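Local atomic coordinates of CBS domain protein (Bacillus anthracis, PDB entry 3LQN), a protein that is of unknown function but pairs two CBS domains, modules that in many other proteins sense adenosine-containing ligands and regulate a partner domain or enzyme. Residues 27-32 with 56-61; 41-44 with 50-53; 110-113 with 118-121; 52-57 with 126-131. All coordinates share one frame; numbering follows the deposited sequence.

Interaction 1 of 4, residues 27-32 with 56-61; sequences VAHVQI and PMYKLH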
loop_
_atom_site.group_PDB
_atom_site.type_symbol
_atom_site.label_atom_id
_atom_site.label_comp_id
_atom_site.label_asym_id
_atom_site.label_seq_id
_atom_site.Cartn_x
_atom_site.Cartn_y
_atom_site.Cartn_z
ATOM N N VAL A 27 -14.668 6.906 3.670
ATOM C CA VAL A 27 -14.012 5.580 3.643
ATOM C C VAL A 27 -15.034 4.488 3.443
ATOM O O VAL A 27 -16.002 4.396 4.198
ATOM C CB VAL A 27 -13.239 5.311 4.965
ATOM C CG1 VAL A 27 -12.499 3.958 4.921
ATOM C CG2 VAL A 27 -12.239 6.461 5.222
ATOM N N ALA A 28 -14.823 3.631 2.435
ATOM C CA ALA A 28 -15.716 2.486 2.250
ATOM C C ALA A 28 -15.510 1.486 3.403
ATOM O O ALA A 28 -14.425 1.491 4.027
ATOM C CB ALA A 28 -15.461 1.784 0.897
ATOM N N HIS A 29 -16.535 0.675 3.653
ATOM C CA HIS A 29 -16.489 -0.400 4.672
ATOM C C HIS A 29 -17.312 -1.610 4.215
ATOM O O HIS A 29 -18.081 -1.516 3.238
ATOM C CB HIS A 29 -17.004 0.150 6.041
ATOM C CG HIS A 29 -18.421 0.627 6.023
ATOM N ND1 HIS A 29 -18.758 1.964 5.924
ATOM C CD2 HIS A 29 -19.600 -0.038 6.144
ATOM C CE1 HIS A 29 -20.068 2.093 5.956
ATOM N NE2 HIS A 29 -20.606 0.889 6.090
ATOM N N VAL A 30 -17.159 -2.728 4.920
ATOM C CA VAL A 30 -18.013 -3.895 4.790
ATOM C C VAL A 30 -18.370 -4.415 6.194
ATOM O O VAL A 30 -17.850 -3.922 7.197
ATOM C CB VAL A 30 -17.312 -5.019 3.932
ATOM C CG1 VAL A 30 -17.235 -4.571 2.467
ATOM C CG2 VAL A 30 -15.903 -5.328 4.490
ATOM N N GLN A 31 -19.189 -5.461 6.254
ATOM C CA GLN A 31 -19.604 -6.158 7.489
ATOM C C GLN A 31 -19.106 -7.587 7.527
ATOM O O GLN A 31 -18.832 -8.146 6.484
ATOM C CB GLN A 31 -21.144 -6.191 7.541
ATOM C CG GLN A 31 -21.722 -4.812 7.643
ATOM C CD GLN A 31 -23.110 -4.823 8.255
ATOM O OE1 GLN A 31 -23.386 -4.097 9.204
ATOM N NE2 GLN A 31 -23.983 -5.671 7.725
ATOM N N ILE A 32 -19.020 -8.214 8.705
ATOM C CA ILE A 32 -18.396 -9.586 8.787
ATOM C C ILE A 32 -19.030 -10.715 7.931
ATOM O O ILE A 32 -18.361 -11.690 7.474
ATOM C CB ILE A 32 -18.224 -10.097 10.288
ATOM C CG1 ILE A 32 -19.588 -10.320 10.934
ATOM C CG2 ILE A 32 -17.346 -9.125 11.126
ATOM C CD1 ILE A 32 -19.570 -11.295 12.128
ATOM N N PRO A 56 -23.147 -3.525 12.924
ATOM C CA PRO A 56 -24.270 -2.635 12.587
ATOM C C PRO A 56 -24.320 -1.345 13.405
ATOM O O PRO A 56 -25.065 -0.431 13.061
ATOM C CB PRO A 56 -25.503 -3.513 12.892
ATOM C CG PRO A 56 -25.050 -4.887 12.626
ATOM C CD PRO A 56 -23.577 -4.930 13.059
ATOM N N MET A 57 -23.538 -1.246 14.477
ATOM C CA MET A 57 -23.467 -0.019 15.217
ATOM C C MET A 57 -22.295 0.876 14.790
ATOM O O MET A 57 -21.965 1.845 15.466
ATOM C CB MET A 57 -23.433 -0.354 16.677
ATOM C CG MET A 57 -24.556 -1.394 16.930
ATOM S SD MET A 57 -24.351 -1.998 18.542
ATOM C CE MET A 57 -24.299 -0.462 19.432
ATOM N N TYR A 58 -21.702 0.489 13.672
ATOM C CA TYR A 58 -20.592 1.221 13.099
ATOM C C TYR A 58 -19.390 1.193 14.068
ATOM O O TYR A 58 -18.597 2.140 14.153
ATOM C CB TYR A 58 -21.076 2.636 12.733
ATOM C CG TYR A 58 -21.878 2.705 11.431
ATOM C CD1 TYR A 58 -21.236 2.957 10.226
ATOM C CD2 TYR A 58 -23.268 2.547 11.411
ATOM C CE1 TYR A 58 -21.933 3.038 9.047
ATOM C CE2 TYR A 58 -23.978 2.640 10.226
ATOM C CZ TYR A 58 -23.295 2.885 9.048
ATOM O OH TYR A 58 -23.961 2.989 7.854
ATOM N N LYS A 59 -19.251 0.069 14.776
ATOM C CA LYS A 59 -18.074 -0.205 15.589
ATOM C C LYS A 59 -17.087 -1.037 14.799
ATOM O O LYS A 59 -17.462 -1.859 13.976
ATOM C CB LYS A 59 -18.465 -0.865 16.925
ATOM C CG LYS A 59 -19.109 0.185 17.833
ATOM C CD LYS A 59 -19.679 -0.353 19.132
ATOM C CE LYS A 59 -20.276 0.809 19.907
ATOM N NZ LYS A 59 -20.074 0.622 21.373
ATOM N N LEU A 60 -15.808 -0.805 15.050
ATOM C CA LEU A 60 -14.718 -1.424 14.324
ATOM C C LEU A 60 -14.448 -2.847 14.814
ATOM O O LEU A 60 -14.241 -3.062 16.014
ATOM C CB LEU A 60 -13.466 -0.527 14.505
ATOM C CG LEU A 60 -12.262 -1.047 13.756
ATOM C CD1 LEU A 60 -12.529 -1.035 12.186
ATOM C CD2 LEU A 60 -11.005 -0.237 14.175
ATOM N N HIS A 61 -14.482 -3.808 13.891
ATOM C CA HIS A 61 -14.153 -5.221 14.142
ATOM C C HIS A 61 -12.808 -5.659 13.595
ATOM O O HIS A 61 -12.161 -6.553 14.125
ATOM C CB HIS A 61 -15.239 -6.117 13.561
ATOM C CG HIS A 61 -16.426 -6.249 14.452
ATOM N ND1 HIS A 61 -16.943 -7.473 14.814
ATOM C CD2 HIS A 61 -17.161 -5.317 15.092
ATOM C CE1 HIS A 61 -17.974 -7.280 15.622
ATOM N NE2 HIS A 61 -18.126 -5.985 15.810
#
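H29 and Y58 carry the closest part of this surface contact, in which the loop before helix 36-46 of the first CBS domain runs past the turn of the β-hairpin formed by strands 50-54 and 60-65. The two rings make an offset edge-to-face pair: the edge of Y58 is directed toward the face of H29, with the planes at 77° and the centroids 5.5 Å apart. Atom CE1 of Y58 leads, 3.7 Å from H29 CE1 and slightly farther from H29 NE2. H29 reaches it because its CG sits between the backbone N and the carbonyl carbon (chi1 62°), which brings the imidazole up to the tyrosine. Y58 and I32 are each modelled in two conformers, so the contacts of both describe one of them.

The rest is looser. Q31 stretches its chain out, CG anti to the carbonyl carbon (chi1 -64°), and lays OE1 against the P56 ring. The nearest atom there is P56 N, at 3.8 Å, and a proline nitrogen has no proton to offer, so this is plain van der Waals contact. A formate, probably from the crystallisation liquor, lies close to the same amide. H61 is steadied from its own side of the contact, where NE2 is hydrogen-bonded to D55 OD2. Its other ring nitrogen, ND1, only grazes I32, whose CG2 methyl stands 4.1 Å away.

Interaction 2 of 4, residues 41-44 with 50-53; sequences LVLV and AIPV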
loop_
_atom_site.group_PDB
_atom_site.type_symbol
_atom_site.label_atom_id
_atom_site.label_comp_id
_atom_site.label_asym_id
_atom_site.label_seq_id
_atom_site.Cartn_x
_atom_site.Cartn_y
_atom_site.Cartn_z
ATOM N N LEU A 41 -14.973 -6.242 -4.582
ATOM C CA LEU A 41 -15.460 -5.200 -5.473
ATOM C C LEU A 41 -15.470 -3.813 -4.801
ATOM O O LEU A 41 -15.138 -2.799 -5.424
ATOM C CB LEU A 41 -16.881 -5.589 -5.971
ATOM C CG LEU A 41 -17.462 -4.792 -7.128
ATOM C CD1 LEU A 41 -16.608 -4.891 -8.375
ATOM C CD2 LEU A 41 -18.897 -5.313 -7.414
ATOM N N VAL A 42 -15.850 -3.781 -3.534
ATOM C CA VAL A 42 -15.889 -2.543 -2.784
ATOM C C VAL A 42 -14.465 -1.983 -2.669
ATOM O O VAL A 42 -14.265 -0.770 -2.910
ATOM C CB VAL A 42 -16.512 -2.740 -1.400
ATOM C CG1 VAL A 42 -16.288 -1.478 -0.461
ATOM C CG2 VAL A 42 -18.028 -3.051 -1.516
ATOM N N LEU A 43 -13.500 -2.865 -2.367
ATOM C CA LEU A 43 -12.072 -2.467 -2.314
ATOM C C LEU A 43 -11.606 -1.885 -3.637
ATOM O O LEU A 43 -11.041 -0.798 -3.701
ATOM C CB LEU A 43 -11.167 -3.669 -1.902
ATOM C CG LEU A 43 -11.195 -3.874 -0.416
ATOM C CD1 LEU A 43 -10.816 -5.323 -0.212
ATOM C CD2 LEU A 43 -10.115 -2.908 0.197
ATOM N N VAL A 44 -11.894 -2.589 -4.723
ATOM C CA VAL A 44 -11.394 -2.142 -6.013
ATOM C C VAL A 44 -12.081 -0.868 -6.462
ATOM O O VAL A 44 -11.432 0.042 -7.015
ATOM C CB VAL A 44 -11.559 -3.234 -7.092
ATOM C CG1 VAL A 44 -11.160 -2.717 -8.528
ATOM C CG2 VAL A 44 -10.737 -4.490 -6.733
ATOM N N ALA A 50 -7.133 -1.213 1.631
ATOM C CA ALA A 50 -7.783 -1.830 2.764
ATOM C C ALA A 50 -8.980 -0.998 3.246
ATOM O O ALA A 50 -9.024 0.247 3.133
ATOM C CB ALA A 50 -6.732 -2.076 3.925
ATOM N N ILE A 51 -9.943 -1.672 3.848
ATOM C CA ILE A 51 -11.105 -0.992 4.421
ATOM C C ILE A 51 -11.499 -1.630 5.724
ATOM O O ILE A 51 -11.216 -2.824 5.962
ATOM C CB ILE A 51 -12.331 -1.004 3.459
ATOM C CG1 ILE A 51 -12.653 -2.446 3.033
ATOM C CG2 ILE A 51 -12.068 -0.095 2.284
ATOM C CD1 ILE A 51 -13.998 -2.601 2.267
ATOM N N PRO A 52 -12.135 -0.849 6.615
ATOM C CA PRO A 52 -12.582 -1.400 7.889
ATOM C C PRO A 52 -13.754 -2.345 7.723
ATOM O O PRO A 52 -14.569 -2.191 6.796
ATOM C CB PRO A 52 -13.074 -0.153 8.669
ATOM C CG PRO A 52 -13.486 0.846 7.563
ATOM C CD PRO A 52 -12.427 0.604 6.486
ATOM N N VAL A 53 -13.766 -3.355 8.587
ATOM C CA VAL A 53 -14.949 -4.191 8.810
ATOM C C VAL A 53 -15.737 -3.698 10.028
ATOM O O VAL A 53 -15.193 -3.680 11.127
ATOM C CB VAL A 53 -14.487 -5.651 9.013
ATOM C CG1 VAL A 53 -15.718 -6.570 9.074
ATOM C CG2 VAL A 53 -13.498 -6.069 7.861
#
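Helix 36-46 comes nearest to strand 50-54 where L43 faces A50, with their CA atoms 6.7 Å apart. A short turn joins the two elements, and this helix-to-strand step belongs to the β-α-β-β-α plan of the CBS domain. A50 directs its methyl away from the helix, so what L43 finds there is backbone: L43 CD2 rests 3.6 Å from A50 CA and almost as close to A50 N. The leucine gets there with CG anti to its carbonyl carbon (chi1 -80°), an orientation that brings its end nearer the strand than its base.

I51 does the opposite of A50 and points at the helix, fitting between V42 and L43. With CG1 between the backbone N and the carbonyl carbon (chi1 54°), its longer branch runs obliquely past L43, I51 CG1 lying 3.8 Å from L43 CD2, and ends at V42, which it meets at about a right angle. That outer touch is methyl to methyl, I51 CD1 to V42 CG1 at 3.7 Å. Beyond the strand, I51 also packs on I64 of strand 60-65, while L43 continues onto T66 and I69 of helix 66-72. On the flank of helix 36-46, V44 packs on D71 of the second subunit. With nothing but carbon surfaces meeting between the side chains, helix and strand are held by shape and by exclusion of water rather than by directional bonds.

Interaction 3 of 4, residues 110-113 with 118-121; sequences LEMT and FICA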
loop_
_atom_site.group_PDB
_atom_site.type_symbol
_atom_site.label_atom_id
_atom_site.label_comp_id
_atom_site.label_asym_id
_atom_site.label_seq_id
_atom_site.Cartn_x
_atom_site.Cartn_y
_atom_site.Cartn_z
ATOM N N LEU A 110 2.860 8.770 14.204
ATOM C CA LEU A 110 4.098 8.612 13.433
ATOM C C LEU A 110 4.771 7.282 13.732
ATOM O O LEU A 110 5.138 6.543 12.827
ATOM C CB LEU A 110 5.079 9.734 13.754
ATOM C CG LEU A 110 6.524 9.498 13.262
ATOM C CD1 LEU A 110 6.580 9.413 11.759
ATOM C CD2 LEU A 110 7.348 10.638 13.759
ATOM N N GLU A 111 4.937 6.987 15.013
ATOM C CA GLU A 111 5.499 5.701 15.405
ATOM C C GLU A 111 4.679 4.499 14.891
ATOM O O GLU A 111 5.240 3.536 14.319
ATOM C CB GLU A 111 5.643 5.627 16.918
ATOM C CG GLU A 111 6.187 4.312 17.390
ATOM C CD GLU A 111 6.339 4.269 18.886
ATOM O OE1 GLU A 111 7.405 3.807 19.352
ATOM O OE2 GLU A 111 5.395 4.702 19.590
ATOM N N MET A 112 3.370 4.528 15.105
ATOM C CA MET A 112 2.526 3.442 14.577
ATOM C C MET A 112 2.649 3.259 13.065
ATOM O O MET A 112 2.594 2.121 12.580
ATOM C CB MET A 112 1.040 3.655 14.960
ATOM C CG MET A 112 0.262 2.366 14.954
ATOM S SD MET A 112 -1.327 2.543 15.782
ATOM C CE MET A 112 -0.918 2.383 17.526
ATOM N N THR A 113 2.784 4.349 12.297
ATOM C CA THR A 113 2.793 4.229 10.839
ATOM C C THR A 113 4.075 3.571 10.275
ATOM O O THR A 113 4.083 3.147 9.120
ATOM C CB THR A 113 2.572 5.549 10.061
ATOM O OG1 THR A 113 3.610 6.487 10.402
ATOM C CG2 THR A 113 1.232 6.118 10.339
ATOM N N PHE A 118 -1.824 1.798 7.371
ATOM C CA PHE A 118 -2.938 2.552 7.869
ATOM C C PHE A 118 -3.678 2.026 9.065
ATOM O O PHE A 118 -3.788 0.823 9.365
ATOM C CB PHE A 118 -3.809 3.181 6.760
ATOM C CG PHE A 118 -5.091 2.454 6.459
ATOM C CD1 PHE A 118 -6.069 2.277 7.443
ATOM C CD2 PHE A 118 -5.358 2.032 5.165
ATOM C CE1 PHE A 118 -7.273 1.624 7.141
ATOM C CE2 PHE A 118 -6.535 1.426 4.859
ATOM C CZ PHE A 118 -7.511 1.220 5.856
ATOM N N ILE A 119 -4.174 3.017 9.762
ATOM C CA ILE A 119 -4.524 2.860 11.131
ATOM C C ILE A 119 -5.909 3.426 11.232
ATOM O O ILE A 119 -6.198 4.494 10.681
ATOM C CB ILE A 119 -3.596 3.707 11.959
ATOM C CG1 ILE A 119 -2.161 3.158 11.863
ATOM C CG2 ILE A 119 -4.101 3.810 13.418
ATOM C CD1 ILE A 119 -1.085 4.249 12.121
ATOM N N CYS A 120 -6.747 2.719 11.966
ATOM C CA CYS A 120 -8.091 3.161 12.148
ATOM C C CYS A 120 -8.157 4.004 13.402
ATOM O O CYS A 120 -7.539 3.677 14.403
ATOM C CB CYS A 120 -9.007 1.938 12.317
ATOM S SG CYS A 120 -9.172 0.928 10.796
ATOM N N ALA A 121 -8.956 5.057 13.325
ATOM C CA ALA A 121 -9.259 5.933 14.424
ATOM C C ALA A 121 -10.630 5.559 14.933
ATOM O O ALA A 121 -11.532 5.381 14.144
ATOM C CB ALA A 121 -9.277 7.346 13.935
#
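I119 projects from strand 118-122 toward helix 106-115 and is met there by M112 and T113. The contact is the returning half of a β-α-β crossover in the second CBS domain, in which strand 99-101 leads into the helix and the helix leads back to strand 118-122.

The isoleucine sets CG1 anti to its carbonyl carbon (chi1 -66°), which sends CD1 forward to the helix and leaves CG2 at its flank. M112 crosses it obliquely, meeting it with CB, CG and SD in turn. M112 CB is 3.6 Å from I119 CD1, CG follows close by, and M112 SD ends up beside the other branch, 3.9 Å from I119 CG2. Extended through chi1 and chi2 (chi2 166°), the methionine chain carries SD past CD1 to CG2, and the bend at chi3 turns only CE. T113 approaches across the isoleucine, at about a right angle, and its methyl presses on the same terminal carbon: T113 CG2 to I119 CD1 is 3.5 Å, tighter than an ordinary carbon contact. CD1 thus sits in the notch between M112 CB and the T113 methyl.

M112 and I119 also pack on L100 of the adjacent strand 99-101 and on P98 just before it, and T113 touches L138 of the second subunit, so the contact borders the dimer interface. The threonine is fixed in rotation by its hydroxyl, which turns back into the helix. T113 OG1 donates to L110 O over 2.9 Å, tilted 29° from the carbonyl plane.

Interaction 4 of 4, residues 52-57 with 126-131; sequences PVLDPM and GYFEGI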
loop_
_atom_site.group_PDB
_atom_site.type_symbol
_atom_site.label_atom_id
_atom_site.label_comp_id
_atom_site.label_asym_id
_atom_site.label_seq_id
_atom_site.Cartn_x
_atom_site.Cartn_y
_atom_site.Cartn_z
ATOM N N PRO A 52 -12.135 -0.849 6.615
ATOM C CA PRO A 52 -12.582 -1.400 7.889
ATOM C C PRO A 52 -13.754 -2.345 7.723
ATOM O O PRO A 52 -14.569 -2.191 6.796
ATOM C CB PRO A 52 -13.074 -0.153 8.669
ATOM C CG PRO A 52 -13.486 0.846 7.563
ATOM C CD PRO A 52 -12.427 0.604 6.486
ATOM N N VAL A 53 -13.766 -3.355 8.587
ATOM C CA VAL A 53 -14.949 -4.191 8.810
ATOM C C VAL A 53 -15.737 -3.698 10.028
ATOM O O VAL A 53 -15.193 -3.680 11.127
ATOM C CB VAL A 53 -14.487 -5.651 9.013
ATOM C CG1 VAL A 53 -15.718 -6.570 9.074
ATOM C CG2 VAL A 53 -13.498 -6.069 7.861
ATOM N N LEU A 54 -17.005 -3.305 9.860
ATOM C CA LEU A 54 -17.787 -2.656 10.910
ATOM C C LEU A 54 -18.973 -3.540 11.273
ATOM O O LEU A 54 -19.389 -4.362 10.473
ATOM C CB LEU A 54 -18.352 -1.301 10.436
ATOM C CG LEU A 54 -17.269 -0.280 9.983
ATOM C CD1 LEU A 54 -18.037 1.024 9.605
ATOM C CD2 LEU A 54 -16.204 -0.029 11.068
ATOM N N ASP A 55 -19.479 -3.363 12.472
ATOM C CA ASP A 55 -20.754 -3.996 12.856
ATOM C C ASP A 55 -21.918 -3.078 12.572
ATOM O O ASP A 55 -21.735 -1.956 12.040
ATOM C CB ASP A 55 -20.728 -4.533 14.312
ATOM C CG ASP A 55 -20.557 -3.476 15.353
ATOM O OD1 ASP A 55 -20.975 -2.303 15.188
ATOM O OD2 ASP A 55 -20.034 -3.833 16.415
ATOM N N PRO A 56 -23.147 -3.525 12.924
ATOM C CA PRO A 56 -24.270 -2.635 12.587
ATOM C C PRO A 56 -24.320 -1.345 13.405
ATOM O O PRO A 56 -25.065 -0.431 13.061
ATOM C CB PRO A 56 -25.503 -3.513 12.892
ATOM C CG PRO A 56 -25.050 -4.887 12.626
ATOM C CD PRO A 56 -23.577 -4.930 13.059
ATOM N N MET A 57 -23.538 -1.246 14.477
ATOM C CA MET A 57 -23.467 -0.019 15.217
ATOM C C MET A 57 -22.295 0.876 14.790
ATOM O O MET A 57 -21.965 1.845 15.466
ATOM C CB MET A 57 -23.433 -0.354 16.677
ATOM C CG MET A 57 -24.556 -1.394 16.930
ATOM S SD MET A 57 -24.351 -1.998 18.542
ATOM C CE MET A 57 -24.299 -0.462 19.432
ATOM N N GLY A 126 -15.514 3.124 20.656
ATOM C CA GLY A 126 -15.177 2.163 19.619
ATOM C C GLY A 126 -15.875 2.351 18.280
ATOM O O GLY A 126 -15.726 1.515 17.376
ATOM N N TYR A 127 -16.612 3.451 18.140
ATOM C CA TYR A 127 -17.196 3.757 16.851
ATOM C C TYR A 127 -16.034 4.079 15.937
ATOM O O TYR A 127 -15.099 4.781 16.346
ATOM C CB TYR A 127 -18.163 4.960 16.899
ATOM C CG TYR A 127 -19.441 4.663 17.699
ATOM C CD1 TYR A 127 -20.484 3.907 17.152
ATOM C CD2 TYR A 127 -19.581 5.119 19.003
ATOM C CE1 TYR A 127 -21.644 3.611 17.913
ATOM C CE2 TYR A 127 -20.722 4.831 19.756
ATOM C CZ TYR A 127 -21.738 4.083 19.204
ATOM O OH TYR A 127 -22.854 3.831 19.979
ATOM N N PHE A 128 -16.134 3.654 14.691
ATOM C CA PHE A 128 -15.137 3.992 13.673
ATOM C C PHE A 128 -15.292 5.474 13.273
ATOM O O PHE A 128 -16.387 5.912 12.970
ATOM C CB PHE A 128 -15.384 3.070 12.468
ATOM C CG PHE A 128 -14.549 3.397 11.284
ATOM C CD1 PHE A 128 -13.160 3.319 11.350
ATOM C CD2 PHE A 128 -15.136 3.859 10.128
ATOM C CE1 PHE A 128 -12.369 3.630 10.232
ATOM C CE2 PHE A 128 -14.351 4.200 9.028
ATOM C CZ PHE A 128 -12.977 4.082 9.083
ATOM N N GLU A 129 -14.177 6.215 13.245
ATOM C CA GLU A 129 -14.173 7.673 13.054
ATOM C C GLU A 129 -13.407 8.145 11.825
ATOM O O GLU A 129 -13.613 9.265 11.337
ATOM C CB GLU A 129 -13.549 8.333 14.297
ATOM C CG GLU A 129 -14.437 8.147 15.511
ATOM C CD GLU A 129 -15.812 8.787 15.327
ATOM O OE1 GLU A 129 -16.826 8.251 15.863
ATOM O OE2 GLU A 129 -15.890 9.839 14.649
ATOM N N GLY A 130 -12.498 7.299 11.360
ATOM C CA GLY A 130 -11.685 7.599 10.205
ATOM C C GLY A 130 -10.437 6.717 10.077
ATOM O O GLY A 130 -10.187 5.806 10.876
ATOM N N ILE A 131 -9.598 7.051 9.104
ATOM C CA ILE A 131 -8.349 6.291 8.945
ATOM C C ILE A 131 -7.191 7.276 8.861
ATOM O O ILE A 131 -7.332 8.411 8.348
ATOM C CB ILE A 131 -8.397 5.354 7.712
ATOM C CG1 ILE A 131 -8.483 6.163 6.421
ATOM C CG2 ILE A 131 -9.556 4.390 7.813
ATOM C CD1 ILE A 131 -7.829 5.420 5.233
#
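The F128 ring is sandwiched: P52 CG lies over one face, G130 N stands over the opposite face near the rim, and I131 CG2 meets the edge in plane. The proline contact is a CH-π interaction, with P52 CG 3.9 Å from the F128 centroid and 24° off the ring normal. It ties the two CBS domains together, strand 50-54 of one against strand 128-133 of the other, as in the tandem pair called a Bateman module. L54 comes in beside P52 at about a right angle to the phenylalanine and touches the base of its side chain, L54 CD2 lying 3.5 Å from F128 CB. G130 comes beneath the ring at a classic β bulge, in which E129 and G130 together lie opposite A121 of strand 118-122.

Toward the solvent side the second ring, Y127, turns its edge to the hairpin turn. M57 O sits in the plane of the ring, 3.0 Å from Y127 CE1 and equally near CD1, a carbonyl facing C-H groups. The turn that presents this carbonyl is an Asx turn: D55 OD1 accepts from M57 N at 2.9 Å, with the N-H reaching it from above the carboxylate plane.

How the interactions relate
Interactions 2 and 3 are the corresponding helix-on-strand packings of the two CBS domains. Each is purely apolar across its segments, each centres on one isoleucine, and each lies near the second subunit; interaction 3 is buried, interaction 2 only partly. Interaction 4 is buried too but joins the two domains, adding aromatic packing on proline and a more exposed tyrosine edge. Interaction 1 is the surface member, made of one offset edge-to-face ring pair and two loose van der Waals touches. Strand 50-54 is common ground: interaction 2 uses its start, interaction 4 its end, and interaction 1 flanks it, with V30 N close to P52 O. Interaction 3 joins interaction 4 through neighbouring strands, where A121 meets E129 and G130.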